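Local coordinates for UDP-galactopyranose mutase (Deinococcus radiodurans, PDB 3HDQ), which probably interconverts UDP-galactopyranose and UDP-galactofuranose, using a bound flavin-adenine dinucleotide, at residues Ile86-Lys92 and Phe210-Ala216; Thr102-Gln108 and Gln215-His220; Lys182-Leu186 and Tyr335-Arg339; Tyr269-Pro273 and Asn342-Tyr346. All coordinates share one frame; numbering follows the deposited sequence.

Contact 1 (Ile86-Lys92 and Phe210-Ala216); sequences IFHTNSK and FADTYQA. With FAD (flavin-adenine dinucleotide), chain L.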
# COMPACT_ATOMS: atom_id res chain seq x y z
N ILE A 86 18.73 4.23 2.97
CA ILE A 86 19.00 5.63 3.26
C ILE A 86 19.34 6.37 1.95
O ILE A 86 20.33 6.04 1.28
CB ILE A 86 20.16 5.80 4.30
CG1 ILE A 86 19.81 5.18 5.65
CG2 ILE A 86 20.47 7.27 4.51
CD1 ILE A 86 19.92 3.68 5.71
N PHE A 87 18.54 7.36 1.57
CA PHE A 87 18.80 8.04 0.31
C PHE A 87 19.92 9.07 0.42
O PHE A 87 19.94 9.89 1.34
CB PHE A 87 17.55 8.70 -0.29
CG PHE A 87 17.82 9.33 -1.63
CD1 PHE A 87 17.84 8.55 -2.78
CD2 PHE A 87 18.13 10.68 -1.73
CE1 PHE A 87 18.14 9.12 -4.02
CE2 PHE A 87 18.41 11.25 -2.96
CZ PHE A 87 18.42 10.47 -4.11
N HIS A 88 20.85 9.02 -0.52
CA HIS A 88 21.95 9.97 -0.53
C HIS A 88 22.47 10.18 -1.94
O HIS A 88 22.58 9.23 -2.70
CB HIS A 88 23.09 9.51 0.39
CG HIS A 88 23.69 8.20 -0.00
ND1 HIS A 88 24.81 8.10 -0.80
CD2 HIS A 88 23.31 6.93 0.28
CE1 HIS A 88 25.10 6.82 -0.98
NE2 HIS A 88 24.21 6.09 -0.34
N THR A 89 22.80 11.41 -2.29
CA THR A 89 23.41 11.62 -3.59
C THR A 89 24.28 12.86 -3.64
O THR A 89 24.15 13.77 -2.81
CB THR A 89 22.35 11.69 -4.71
OG1 THR A 89 23.00 11.66 -5.99
CG2 THR A 89 21.51 12.95 -4.58
N ASN A 90 25.20 12.87 -4.61
CA ASN A 90 25.95 14.06 -4.97
C ASN A 90 25.40 14.70 -6.23
O ASN A 90 25.84 15.79 -6.61
CB ASN A 90 27.43 13.73 -5.17
CG ASN A 90 28.17 13.56 -3.85
OD1 ASN A 90 28.09 14.42 -2.97
ND2 ASN A 90 28.88 12.43 -3.71
N SER A 91 24.46 14.03 -6.89
CA SER A 91 23.91 14.55 -8.14
C SER A 91 22.69 15.43 -7.87
O SER A 91 21.66 14.96 -7.39
CB SER A 91 23.54 13.42 -9.08
OG SER A 91 24.54 12.41 -9.01
N LYS A 92 22.83 16.70 -8.21
CA LYS A 92 21.77 17.67 -7.98
C LYS A 92 20.55 17.33 -8.84
O LYS A 92 19.41 17.48 -8.39
CB LYS A 92 22.31 19.08 -8.24
CG LYS A 92 21.30 20.21 -8.18
CD LYS A 92 22.04 21.53 -8.38
CE LYS A 92 21.12 22.72 -8.29
NZ LYS A 92 20.07 22.64 -9.35
N PHE A 210 27.88 8.77 5.10
CA PHE A 210 28.05 9.37 3.78
C PHE A 210 28.42 10.83 3.92
O PHE A 210 27.95 11.51 4.84
CB PHE A 210 26.76 9.30 2.96
CG PHE A 210 26.10 7.96 2.99
CD1 PHE A 210 24.91 7.77 3.68
CD2 PHE A 210 26.66 6.89 2.33
CE1 PHE A 210 24.30 6.53 3.72
CE2 PHE A 210 26.05 5.64 2.36
CZ PHE A 210 24.86 5.46 3.05
N ALA A 211 29.23 11.32 2.99
CA ALA A 211 29.59 12.74 2.96
C ALA A 211 28.94 13.46 1.79
O ALA A 211 29.30 14.59 1.49
CB ALA A 211 31.11 12.90 2.90
N ASP A 212 27.99 12.80 1.14
CA ASP A 212 27.32 13.37 -0.02
C ASP A 212 26.65 14.71 0.31
O ASP A 212 26.27 14.96 1.45
CB ASP A 212 26.24 12.43 -0.56
CG ASP A 212 26.73 11.00 -0.80
OD1 ASP A 212 26.02 10.25 -1.52
OD2 ASP A 212 27.79 10.60 -0.28
N THR A 213 26.47 15.54 -0.73
CA THR A 213 25.80 16.84 -0.63
C THR A 213 24.31 16.78 -0.24
O THR A 213 23.84 17.57 0.59
CB THR A 213 25.93 17.59 -1.98
OG1 THR A 213 27.30 17.60 -2.38
CG2 THR A 213 25.42 19.04 -1.86
N TYR A 214 23.56 15.87 -0.85
CA TYR A 214 22.12 15.73 -0.59
C TYR A 214 21.83 14.47 0.19
O TYR A 214 21.93 13.37 -0.34
CB TYR A 214 21.32 15.73 -1.90
CG TYR A 214 21.67 16.93 -2.76
CD1 TYR A 214 22.57 16.81 -3.82
CD2 TYR A 214 21.14 18.19 -2.49
CE1 TYR A 214 22.91 17.90 -4.60
CE2 TYR A 214 21.48 19.29 -3.25
CZ TYR A 214 22.36 19.14 -4.31
OH TYR A 214 22.71 20.23 -5.08
N GLN A 215 21.48 14.64 1.47
CA GLN A 215 21.11 13.52 2.33
C GLN A 215 19.75 13.78 2.97
O GLN A 215 19.61 14.71 3.78
CB GLN A 215 22.18 13.26 3.39
CG GLN A 215 23.57 12.98 2.81
CD GLN A 215 24.59 12.56 3.87
OE1 GLN A 215 24.30 11.75 4.76
NE2 GLN A 215 25.81 13.09 3.76
N ALA A 216 18.76 12.97 2.60
CA ALA A 216 17.39 13.20 3.05
C ALA A 216 16.48 12.02 2.70
O ALA A 216 16.69 11.33 1.71
CB ALA A 216 16.85 14.50 2.46
PA FAD L . 15.21 -3.71 -7.62
O1A FAD L . 14.76 -2.98 -6.49
O2A FAD L . 15.79 -4.92 -7.19
O5B FAD L . 13.96 -3.98 -8.49
C5B FAD L . 13.92 -4.87 -9.54
C4B FAD L . 12.55 -5.46 -9.56
O4B FAD L . 12.43 -6.35 -10.61
C3B FAD L . 12.34 -6.26 -8.30
O3B FAD L . 11.32 -5.76 -7.50
C2B FAD L . 11.97 -7.63 -8.79
O2B FAD L . 10.92 -8.11 -8.05
C1B FAD L . 11.60 -7.38 -10.22
N9A FAD L . 11.74 -8.59 -11.03
C8A FAD L . 12.82 -9.37 -11.18
N7A FAD L . 12.53 -10.37 -11.98
C5A FAD L . 11.27 -10.26 -12.35
C6A FAD L . 10.44 -11.00 -13.17
N6A FAD L . 10.92 -11.97 -13.87
N1A FAD L . 9.16 -10.63 -13.37
C2A FAD L . 8.68 -9.53 -12.75
N3A FAD L . 9.49 -8.80 -11.96
C4A FAD L . 10.75 -9.15 -11.75
N1 FAD L . 20.79 2.10 -1.69
C2 FAD L . 21.03 3.33 -1.23
O2 FAD L . 21.18 4.26 -1.97
N3 FAD L . 21.07 3.51 0.09
C4 FAD L . 20.89 2.47 0.94
O4 FAD L . 20.93 2.61 2.11
C4X FAD L . 20.67 1.23 0.45
N5 FAD L . 20.50 0.20 1.30
C5X FAD L . 20.28 -1.03 0.81
C6 FAD L . 20.10 -2.08 1.68
C7 FAD L . 19.87 -3.33 1.19
C7M FAD L . 19.68 -4.46 2.12
C8 FAD L . 19.81 -3.55 -0.15
C8M FAD L . 19.57 -4.93 -0.63
C9 FAD L . 19.98 -2.50 -1.03
C9A FAD L . 20.23 -1.23 -0.56
N10 FAD L . 20.39 -0.18 -1.41
C10 FAD L . 20.62 1.05 -0.89
C1' FAD L . 20.46 -0.36 -2.88
C2' FAD L . 19.11 -0.27 -3.56
O2' FAD L . 18.36 -1.31 -3.05
C3' FAD L . 19.19 -0.44 -5.07
O3' FAD L . 19.87 0.54 -5.72
C4' FAD L . 17.86 -0.21 -5.69
O4' FAD L . 16.94 -0.59 -4.71
C5' FAD L . 17.78 -1.04 -6.94
O5' FAD L . 16.83 -0.64 -7.85
P FAD L . 16.49 -1.58 -9.04
O1P FAD L . 15.34 -1.10 -9.70
O2P FAD L . 17.60 -1.53 -9.93
O3P FAD L . 16.32 -3.02 -8.48
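His-88 donates from ND1 to Asp-212 OD1 over 2.6 Å in a nearly straight bond, 168° at the hydrogen. The oxygen lies in the imidazole plane, yet it is met from above the plane of its own carboxylate. With CG of His-88 set between its backbone N and carbonyl carbon (chi1 61°), the ring is brought to both Asp-212 and Phe-210. The bond fixes the rotation of the imidazole, which lays one face on Phe-210 in a face-to-face stack, the centroids 3.6 Å apart and the planes 14° from parallel. Histidine suits the place because its rim can donate while its face stacks. Asn-90 OD1 accepts from Thr-213 N at 3.0 Å, and weakly from Thr-213 OG1. Between these, Thr-89 and Tyr-214 form a hydrogen-bonded antiparallel pair, Thr-89 N reaching Tyr-214 O at 2.9 Å. The Tyr-214 ring continues to Lys-92, Tyr-214 OH lying 3.4 Å from Lys-92 CB. Thr-89 OG1 accepts from Ser-91 N, an ST turn leading into helix 92-99, and also bonds Asp-374. Ile-86 N donates to FAD O4 at 2.9 Å, and FAD N3 donates back to Ile-86 O, a two-bond backbone grip on the flavin pyrimidine edge in the cofactor pocket.

Contact 2 (Thr102-Gln108 and Gln215-His220); sequences TEWRPYQ and QAMPLH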
# COMPACT_ATOMS: atom_id res chain seq x y z
N THR A 102 8.15 13.75 -4.13
CA THR A 102 8.11 13.65 -2.68
C THR A 102 8.74 14.89 -2.05
O THR A 102 9.58 15.54 -2.65
CB THR A 102 8.89 12.42 -2.20
OG1 THR A 102 8.70 12.24 -0.80
CG2 THR A 102 10.39 12.58 -2.49
N GLU A 103 8.34 15.20 -0.83
CA GLU A 103 9.08 16.17 -0.04
C GLU A 103 10.10 15.38 0.75
O GLU A 103 10.15 14.15 0.66
CB GLU A 103 8.16 16.93 0.89
CG GLU A 103 7.23 17.90 0.21
CD GLU A 103 6.00 18.16 1.05
OE1 GLU A 103 5.15 17.25 1.16
OE2 GLU A 103 5.88 19.27 1.61
N TRP A 104 10.89 16.08 1.56
CA TRP A 104 12.05 15.49 2.20
C TRP A 104 12.19 15.75 3.69
O TRP A 104 11.92 16.85 4.17
CB TRP A 104 13.31 16.02 1.53
CG TRP A 104 13.40 15.70 0.07
CD1 TRP A 104 13.09 16.53 -0.97
CD2 TRP A 104 13.84 14.47 -0.51
NE1 TRP A 104 13.32 15.89 -2.17
CE2 TRP A 104 13.79 14.63 -1.91
CE3 TRP A 104 14.30 13.25 0.02
CZ2 TRP A 104 14.16 13.61 -2.79
CZ3 TRP A 104 14.66 12.25 -0.86
CH2 TRP A 104 14.59 12.43 -2.25
N ARG A 105 12.64 14.73 4.42
CA ARG A 105 13.11 14.91 5.78
C ARG A 105 14.63 14.85 5.78
O ARG A 105 15.19 13.81 5.45
CB ARG A 105 12.59 13.79 6.68
CG ARG A 105 13.07 13.93 8.12
CD ARG A 105 13.39 12.59 8.78
NE ARG A 105 13.88 12.78 10.15
CZ ARG A 105 14.75 11.98 10.76
NH1 ARG A 105 15.25 10.92 10.13
NH2 ARG A 105 15.12 12.23 12.01
N PRO A 106 15.30 15.95 6.15
CA PRO A 106 16.76 15.93 6.17
C PRO A 106 17.29 14.90 7.15
O PRO A 106 16.81 14.81 8.28
CB PRO A 106 17.13 17.35 6.64
CG PRO A 106 15.92 18.18 6.32
CD PRO A 106 14.76 17.26 6.56
N TYR A 107 18.28 14.13 6.73
CA TYR A 107 18.81 13.06 7.56
C TYR A 107 20.19 12.63 7.07
O TYR A 107 20.38 12.33 5.89
CB TYR A 107 17.87 11.87 7.56
CG TYR A 107 18.38 10.63 8.25
CD1 TYR A 107 18.48 10.57 9.64
CD2 TYR A 107 18.75 9.50 7.53
CE1 TYR A 107 18.94 9.43 10.27
CE2 TYR A 107 19.20 8.35 8.15
CZ TYR A 107 19.29 8.32 9.52
OH TYR A 107 19.74 7.17 10.15
N GLN A 108 21.14 12.62 7.99
CA GLN A 108 22.48 12.15 7.70
C GLN A 108 22.73 10.92 8.58
O GLN A 108 22.88 11.04 9.80
CB GLN A 108 23.49 13.27 7.95
CG GLN A 108 23.18 14.54 7.18
CD GLN A 108 24.14 15.69 7.49
OE1 GLN A 108 24.49 15.92 8.65
NE2 GLN A 108 24.55 16.43 6.44
N GLN A 215 21.48 14.64 1.47
CA GLN A 215 21.11 13.52 2.33
C GLN A 215 19.75 13.78 2.97
O GLN A 215 19.61 14.71 3.78
CB GLN A 215 22.18 13.26 3.39
CG GLN A 215 23.57 12.98 2.81
CD GLN A 215 24.59 12.56 3.87
OE1 GLN A 215 24.30 11.75 4.76
NE2 GLN A 215 25.81 13.09 3.76
N ALA A 216 18.76 12.97 2.60
CA ALA A 216 17.39 13.20 3.05
C ALA A 216 16.48 12.02 2.70
O ALA A 216 16.69 11.33 1.71
CB ALA A 216 16.85 14.50 2.46
N MET A 217 15.47 11.80 3.53
CA MET A 217 14.56 10.69 3.35
C MET A 217 13.21 11.19 2.81
O MET A 217 12.76 12.27 3.18
CB MET A 217 14.36 9.94 4.68
CG MET A 217 15.60 9.18 5.16
SD MET A 217 16.05 7.77 4.12
CE MET A 217 14.54 6.81 4.17
N PRO A 218 12.59 10.41 1.91
CA PRO A 218 11.26 10.79 1.44
C PRO A 218 10.33 11.01 2.63
O PRO A 218 10.14 10.10 3.45
CB PRO A 218 10.83 9.59 0.60
CG PRO A 218 12.11 9.02 0.08
CD PRO A 218 13.13 9.24 1.19
N LEU A 219 9.76 12.21 2.72
CA LEU A 219 9.02 12.62 3.91
C LEU A 219 7.96 11.60 4.37
O LEU A 219 7.83 11.33 5.57
CB LEU A 219 8.40 14.01 3.73
CG LEU A 219 7.67 14.58 4.96
CD1 LEU A 219 8.64 14.76 6.12
CD2 LEU A 219 7.02 15.91 4.63
N HIS A 220 7.23 11.01 3.43
CA HIS A 220 6.25 10.00 3.81
C HIS A 220 6.61 8.60 3.34
O HIS A 220 5.75 7.73 3.20
CB HIS A 220 4.86 10.40 3.32
CG HIS A 220 4.49 11.80 3.71
ND1 HIS A 220 4.34 12.20 5.02
CD2 HIS A 220 4.24 12.90 2.95
CE1 HIS A 220 4.02 13.48 5.05
NE2 HIS A 220 3.95 13.92 3.81
O HOH W 1 7.17 10.35 0.42
O HOH W 2 22.25 9.82 5.22
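The indole of Trp-104 presents its edge, in plane, to Met-217 N, while Thr-102 CG2 sits 3.9 Å above one face, toward the rim. Trp-104 CE3 is 3.7 Å from Ala-216 CB, and CZ3 touches Pro-218 CD. Although the bond to CB of Trp-104 points away overall, CB still touches Ala-216, and CG beside the backbone N (chi1 -61°) brings the ring back against residues 216-218. Tyr-107 runs alongside Met-217, Tyr-107 CD2 being 4.0 Å from Met-217 CG; a flexible methionine, bent at chi2 and chi3, can follow such a surface. The backbones pair antiparallel: Arg-105 N donates to Met-217 O at 2.8 Å, and Met-217 N returns the bond to Arg-105 O. Pro-106 and Pro-218 occupy non-hydrogen-bonded positions, where no N-H is needed for the pairing of these two strands. Glu-103 O is gripped twice, by Leu-219 N from above the carbonyl plane at 2.9 Å and by Thr-102 OG1 on an in-plane lone pair. Strand 104-106 thus borders the central strand 214-218 of a three-stranded antiparallel sheet; helix 92-99 stacks Phe-95 on Trp-104 and bonds its NE1 through Ser-99, while Ile-312 of helix 309-313 touches Tyr-107 and Met-217.

Contact 3 (Lys182-Leu186 and Tyr335-Arg339); sequences KQWGL and YPVPR. With GDU (galactose-uridine-5'-diphosphate), chain K.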
# COMPACT_ATOMS: atom_id res chain seq x y z
N LYS A 182 31.55 -12.57 6.55
CA LYS A 182 30.17 -12.89 6.94
C LYS A 182 29.15 -12.46 5.87
O LYS A 182 28.27 -13.23 5.50
CB LYS A 182 29.85 -12.26 8.30
CG LYS A 182 28.56 -12.75 8.92
CD LYS A 182 28.50 -12.46 10.43
CE LYS A 182 28.51 -10.97 10.73
NZ LYS A 182 28.43 -10.71 12.20
N GLN A 183 29.30 -11.24 5.36
CA GLN A 183 28.41 -10.69 4.33
C GLN A 183 28.44 -11.44 3.00
O GLN A 183 27.39 -11.70 2.41
CB GLN A 183 28.71 -9.20 4.11
CG GLN A 183 27.98 -8.56 2.91
CD GLN A 183 26.46 -8.62 3.02
OE1 GLN A 183 25.90 -9.07 4.01
NE2 GLN A 183 25.78 -8.15 1.98
N TRP A 184 29.63 -11.78 2.51
CA TRP A 184 29.76 -12.35 1.17
C TRP A 184 30.00 -13.85 1.13
O TRP A 184 29.77 -14.51 0.11
CB TRP A 184 30.88 -11.65 0.41
CG TRP A 184 30.64 -10.21 0.29
CD1 TRP A 184 31.09 -9.23 1.13
CD2 TRP A 184 29.87 -9.56 -0.72
NE1 TRP A 184 30.66 -8.01 0.69
CE2 TRP A 184 29.91 -8.18 -0.44
CE3 TRP A 184 29.16 -10.01 -1.83
CZ2 TRP A 184 29.26 -7.24 -1.24
CZ3 TRP A 184 28.51 -9.07 -2.63
CH2 TRP A 184 28.57 -7.70 -2.32
N GLY A 185 30.48 -14.40 2.24
CA GLY A 185 30.89 -15.79 2.26
C GLY A 185 32.21 -15.91 1.54
O GLY A 185 32.62 -17.01 1.18
N LEU A 186 32.88 -14.78 1.34
CA LEU A 186 34.21 -14.72 0.74
C LEU A 186 35.15 -13.89 1.63
O LEU A 186 34.71 -12.97 2.31
CB LEU A 186 34.15 -14.05 -0.64
CG LEU A 186 33.86 -14.81 -1.94
CD1 LEU A 186 34.14 -16.30 -1.79
CD2 LEU A 186 32.44 -14.57 -2.44
N TYR A 335 22.54 -8.50 -4.22
CA TYR A 335 23.87 -7.97 -4.50
C TYR A 335 24.56 -8.75 -5.61
O TYR A 335 24.65 -9.97 -5.54
CB TYR A 335 24.77 -8.13 -3.27
CG TYR A 335 24.35 -7.43 -1.99
CD1 TYR A 335 23.44 -8.02 -1.12
CD2 TYR A 335 24.91 -6.21 -1.62
CE1 TYR A 335 23.07 -7.40 0.05
CE2 TYR A 335 24.55 -5.59 -0.45
CZ TYR A 335 23.63 -6.18 0.38
OH TYR A 335 23.27 -5.57 1.55
N PRO A 336 25.10 -8.04 -6.61
CA PRO A 336 26.09 -8.72 -7.45
C PRO A 336 27.32 -9.00 -6.58
O PRO A 336 27.48 -8.36 -5.54
CB PRO A 336 26.45 -7.66 -8.51
CG PRO A 336 25.50 -6.53 -8.31
CD PRO A 336 25.01 -6.61 -6.90
N VAL A 337 28.17 -9.93 -7.01
CA VAL A 337 29.36 -10.31 -6.25
C VAL A 337 30.64 -9.95 -7.02
O VAL A 337 31.23 -10.80 -7.68
CB VAL A 337 29.33 -11.82 -5.92
CG1 VAL A 337 30.51 -12.21 -5.05
CG2 VAL A 337 28.01 -12.19 -5.26
N PRO A 338 31.08 -8.68 -6.92
CA PRO A 338 32.21 -8.23 -7.74
C PRO A 338 33.52 -8.98 -7.43
O PRO A 338 34.08 -8.84 -6.34
CB PRO A 338 32.32 -6.73 -7.38
CG PRO A 338 30.99 -6.39 -6.76
CD PRO A 338 30.60 -7.61 -6.03
N ARG A 339 33.96 -9.78 -8.38
CA ARG A 339 35.25 -10.48 -8.34
C ARG A 339 35.48 -11.01 -9.75
O ARG A 339 34.52 -11.20 -10.50
CB ARG A 339 35.24 -11.62 -7.32
CG ARG A 339 34.18 -12.65 -7.56
CD ARG A 339 34.01 -13.55 -6.35
NE ARG A 339 35.24 -14.26 -5.98
CZ ARG A 339 35.35 -15.58 -5.94
NH1 ARG A 339 34.30 -16.33 -6.26
NH2 ARG A 339 36.49 -16.16 -5.59
N1 GDU K . 32.28 -3.27 5.27
C2 GDU K . 32.77 -3.73 6.32
N3 GDU K . 32.65 -3.52 7.57
C4 GDU K . 31.75 -2.57 7.86
C5 GDU K . 31.05 -1.91 6.73
C6 GDU K . 31.34 -2.29 5.48
O2 GDU K . 33.71 -4.76 6.06
O4 GDU K . 31.49 -2.28 9.03
C1D GDU K . 32.60 -3.73 3.95
C2D GDU K . 31.91 -5.02 3.44
O2D GDU K . 32.69 -5.70 2.46
C3D GDU K . 30.64 -4.43 2.85
C4D GDU K . 31.25 -3.26 2.09
O4D GDU K . 32.32 -2.77 2.92
O3D GDU K . 29.98 -5.37 2.01
C5D GDU K . 30.28 -2.23 1.53
O5D GDU K . 29.65 -1.68 2.70
PA GDU K . 28.15 -1.14 2.70
O1A GDU K . 27.94 -0.35 3.94
O2A GDU K . 27.99 -0.25 1.53
O3A GDU K . 27.13 -2.36 2.73
PB GDU K . 25.66 -2.26 2.15
O1B GDU K . 25.16 -3.63 2.40
O2B GDU K . 25.53 -2.01 0.69
O3B GDU K . 24.70 -1.27 2.97
C1' GDU K . 23.44 -0.63 2.66
C2' GDU K . 23.72 0.67 1.88
C3' GDU K . 24.81 1.42 2.68
C4' GDU K . 24.19 1.89 4.02
C5' GDU K . 23.54 0.66 4.73
C6' GDU K . 22.64 1.05 5.93
O2' GDU K . 24.07 0.40 0.51
O3' GDU K . 25.31 2.51 1.87
O4' GDU K . 23.21 2.91 3.72
O5' GDU K . 22.81 -0.31 3.93
O6' GDU K . 23.31 0.90 7.20
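The substrate pocket for UDP-galactose is walled here by the last turn of helix 159-184 and the chain leaving strand 320-336. Tyr-335 OH donates to O1B of the substrate diphosphate at 2.8 Å. Over one face of that phenol ring stands the amide of Gln-183, NE2 lying 3.3 Å from Tyr-335 CZ, with amide and ring planes 76° apart; the bend of Gln-183 at chi2 (60°) carries the amide there. Trp-184 meets the ligand with its rim: NE1 donates to the ribose hydroxyl O3D at 3.0 Å. The far corner of the same indole, CZ3, comes edge-on within 3.2 Å of Pro-336 O and also touches Tyr-335 CB, so one large flat residue spans sugar and protein wall. Were Trp-184 reduced to a leucine, the ribose O3D would probably lose its N-H donor and Tyr-335 CB its aromatic neighbour. The helix stops at Gly-185, whose positive phi favours glycine and turns the chain so that Leu-186 faces Val-337 and Arg-339. Leu-186 CD2 packs 4.0 Å from Val-337 CG1, a branched aliphatic that also touches the indole at CE3 and CZ3. Leu-186 CG lies above the centre of the Arg-339 guanidinium, whose NE is bonded to Glu-190 O.

Contact 4 (Tyr269-Pro273 and Asn342-Tyr346); sequences YGKLP and NAELY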
# COMPACT_ATOMS: atom_id res chain seq x y z
N TYR A 269 24.67 -19.86 -19.44
CA TYR A 269 26.10 -19.95 -19.17
C TYR A 269 26.38 -20.36 -17.73
O TYR A 269 27.49 -20.22 -17.26
CB TYR A 269 26.83 -18.62 -19.45
CG TYR A 269 26.76 -18.11 -20.88
CD1 TYR A 269 27.32 -18.83 -21.93
CD2 TYR A 269 26.16 -16.90 -21.17
CE1 TYR A 269 27.27 -18.35 -23.23
CE2 TYR A 269 26.10 -16.41 -22.46
CZ TYR A 269 26.65 -17.14 -23.49
OH TYR A 269 26.59 -16.66 -24.78
N GLY A 270 25.36 -20.84 -17.04
CA GLY A 270 25.49 -21.17 -15.63
C GLY A 270 25.01 -20.04 -14.73
O GLY A 270 24.70 -18.95 -15.20
N LYS A 271 24.94 -20.30 -13.43
CA LYS A 271 24.39 -19.33 -12.49
C LYS A 271 25.35 -18.17 -12.22
O LYS A 271 26.49 -18.39 -11.83
CB LYS A 271 24.01 -20.02 -11.18
CG LYS A 271 23.33 -19.09 -10.17
CD LYS A 271 21.93 -18.68 -10.65
CE LYS A 271 21.27 -17.68 -9.69
NZ LYS A 271 21.82 -16.30 -9.84
N LEU A 272 24.88 -16.94 -12.46
CA LEU A 272 25.60 -15.74 -12.05
C LEU A 272 25.38 -15.57 -10.55
O LEU A 272 24.25 -15.54 -10.10
CB LEU A 272 25.03 -14.51 -12.76
CG LEU A 272 25.99 -13.57 -13.48
CD1 LEU A 272 25.39 -12.17 -13.58
CD2 LEU A 272 27.38 -13.54 -12.84
N PRO A 273 26.46 -15.47 -9.76
CA PRO A 273 26.26 -15.36 -8.30
C PRO A 273 25.67 -14.02 -7.86
O PRO A 273 26.22 -12.96 -8.16
CB PRO A 273 27.68 -15.52 -7.73
CG PRO A 273 28.48 -16.14 -8.84
CD PRO A 273 27.89 -15.60 -10.11
N ASN A 342 33.32 -13.68 -11.49
CA ASN A 342 31.94 -13.27 -11.77
C ASN A 342 31.84 -12.21 -12.89
O ASN A 342 30.91 -12.25 -13.69
CB ASN A 342 31.22 -12.82 -10.50
CG ASN A 342 31.05 -13.95 -9.51
OD1 ASN A 342 31.11 -15.13 -9.87
ND2 ASN A 342 30.83 -13.60 -8.24
N ALA A 343 32.79 -11.28 -12.94
CA ALA A 343 32.82 -10.28 -14.02
C ALA A 343 33.00 -10.99 -15.36
O ALA A 343 32.53 -10.53 -16.40
CB ALA A 343 33.94 -9.28 -13.79
N GLU A 344 33.72 -12.10 -15.29
CA GLU A 344 33.96 -12.99 -16.41
C GLU A 344 32.63 -13.49 -16.94
O GLU A 344 32.29 -13.29 -18.10
CB GLU A 344 34.80 -14.17 -15.91
CG GLU A 344 35.04 -15.30 -16.89
CD GLU A 344 36.17 -15.00 -17.86
OE1 GLU A 344 36.42 -13.81 -18.14
OE2 GLU A 344 36.81 -15.96 -18.35
N LEU A 345 31.88 -14.16 -16.07
CA LEU A 345 30.57 -14.69 -16.41
C LEU A 345 29.61 -13.59 -16.89
O LEU A 345 28.90 -13.78 -17.88
CB LEU A 345 29.99 -15.40 -15.20
CG LEU A 345 29.29 -16.73 -15.43
CD1 LEU A 345 28.16 -16.87 -14.45
CD2 LEU A 345 28.79 -16.84 -16.86
N TYR A 346 29.58 -12.45 -16.20
CA TYR A 346 28.69 -11.37 -16.61
C TYR A 346 28.97 -10.88 -18.02
O TYR A 346 28.05 -10.61 -18.79
CB TYR A 346 28.70 -10.18 -15.65
CG TYR A 346 27.92 -9.01 -16.22
CD1 TYR A 346 26.54 -9.10 -16.38
CD2 TYR A 346 28.56 -7.86 -16.64
CE1 TYR A 346 25.81 -8.04 -16.93
CE2 TYR A 346 27.84 -6.80 -17.19
CZ TYR A 346 26.47 -6.90 -17.33
OH TYR A 346 25.76 -5.85 -17.86
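Leu-345 and Asn-342, one turn apart on helix 340-355, press against the loop that leads into strand 274-284, a plain helix-on-loop packing away from the ligands. The tight part is at Pro-273, where the ring and the Asn-342 amide face each other; the 3.0 Å from Pro-273 CG to Asn-342 OD1 is very close, perhaps strained. CG of Asn-342 lies beside its backbone N (chi1 -65°), which directs the amide at the proline, while ND2 donates to Val-337 O. With a glycine instead of Asn-342, the Val-337 carbonyl is likely to lose this amide donor. Leu-345 forks between loop residues: its CD1 lies 3.5 Å from Lys-271 O and also against the Leu-272 backbone and CD2, and its CD2 is 3.7 Å from Tyr-269 CB. Branched leucines can mesh here, running antiparallel past one another; the touch of Leu-272 CD1 on the Tyr-346 ring is looser. Toward solvent the contact thins. Tyr-269 offers its CB and carbonyl O to Leu-345 CD2, while its ring turns away to Lys-348 and Tyr-349. Gly-270 adopts backbone angles at which a CB would jam against the preceding carbonyl. The exposed Lys-271 side chain points away from the helix, and its NZ, salt-bridged to Asp-262, donates to Leu-272 O at 2.6 Å.

How the contacts relate
The four contacts form two pairs on opposite sides of the chain's centre. Contacts 1 and 2, centres about 10 Å apart, share Gln-215 and Ala-216 and use the two edges of strand 214-218, the middle of a three-stranded antiparallel sheet. Contacts 3 and 4, centres about 13 Å apart, are joined by the chain running from strand 320-336 into helix 340-355. Contacts 1 and 3 have centres about 25 Å apart; their segments alternate along the chain, whereas both 1 and 2 close before contact 4 opens. Contact 1 holds the flavin and also touches the substrate; contact 3 binds the ribose and diphosphate of the substrate, and its tyrosine also touches FAD. Contacts 2 and 4 lie farther out.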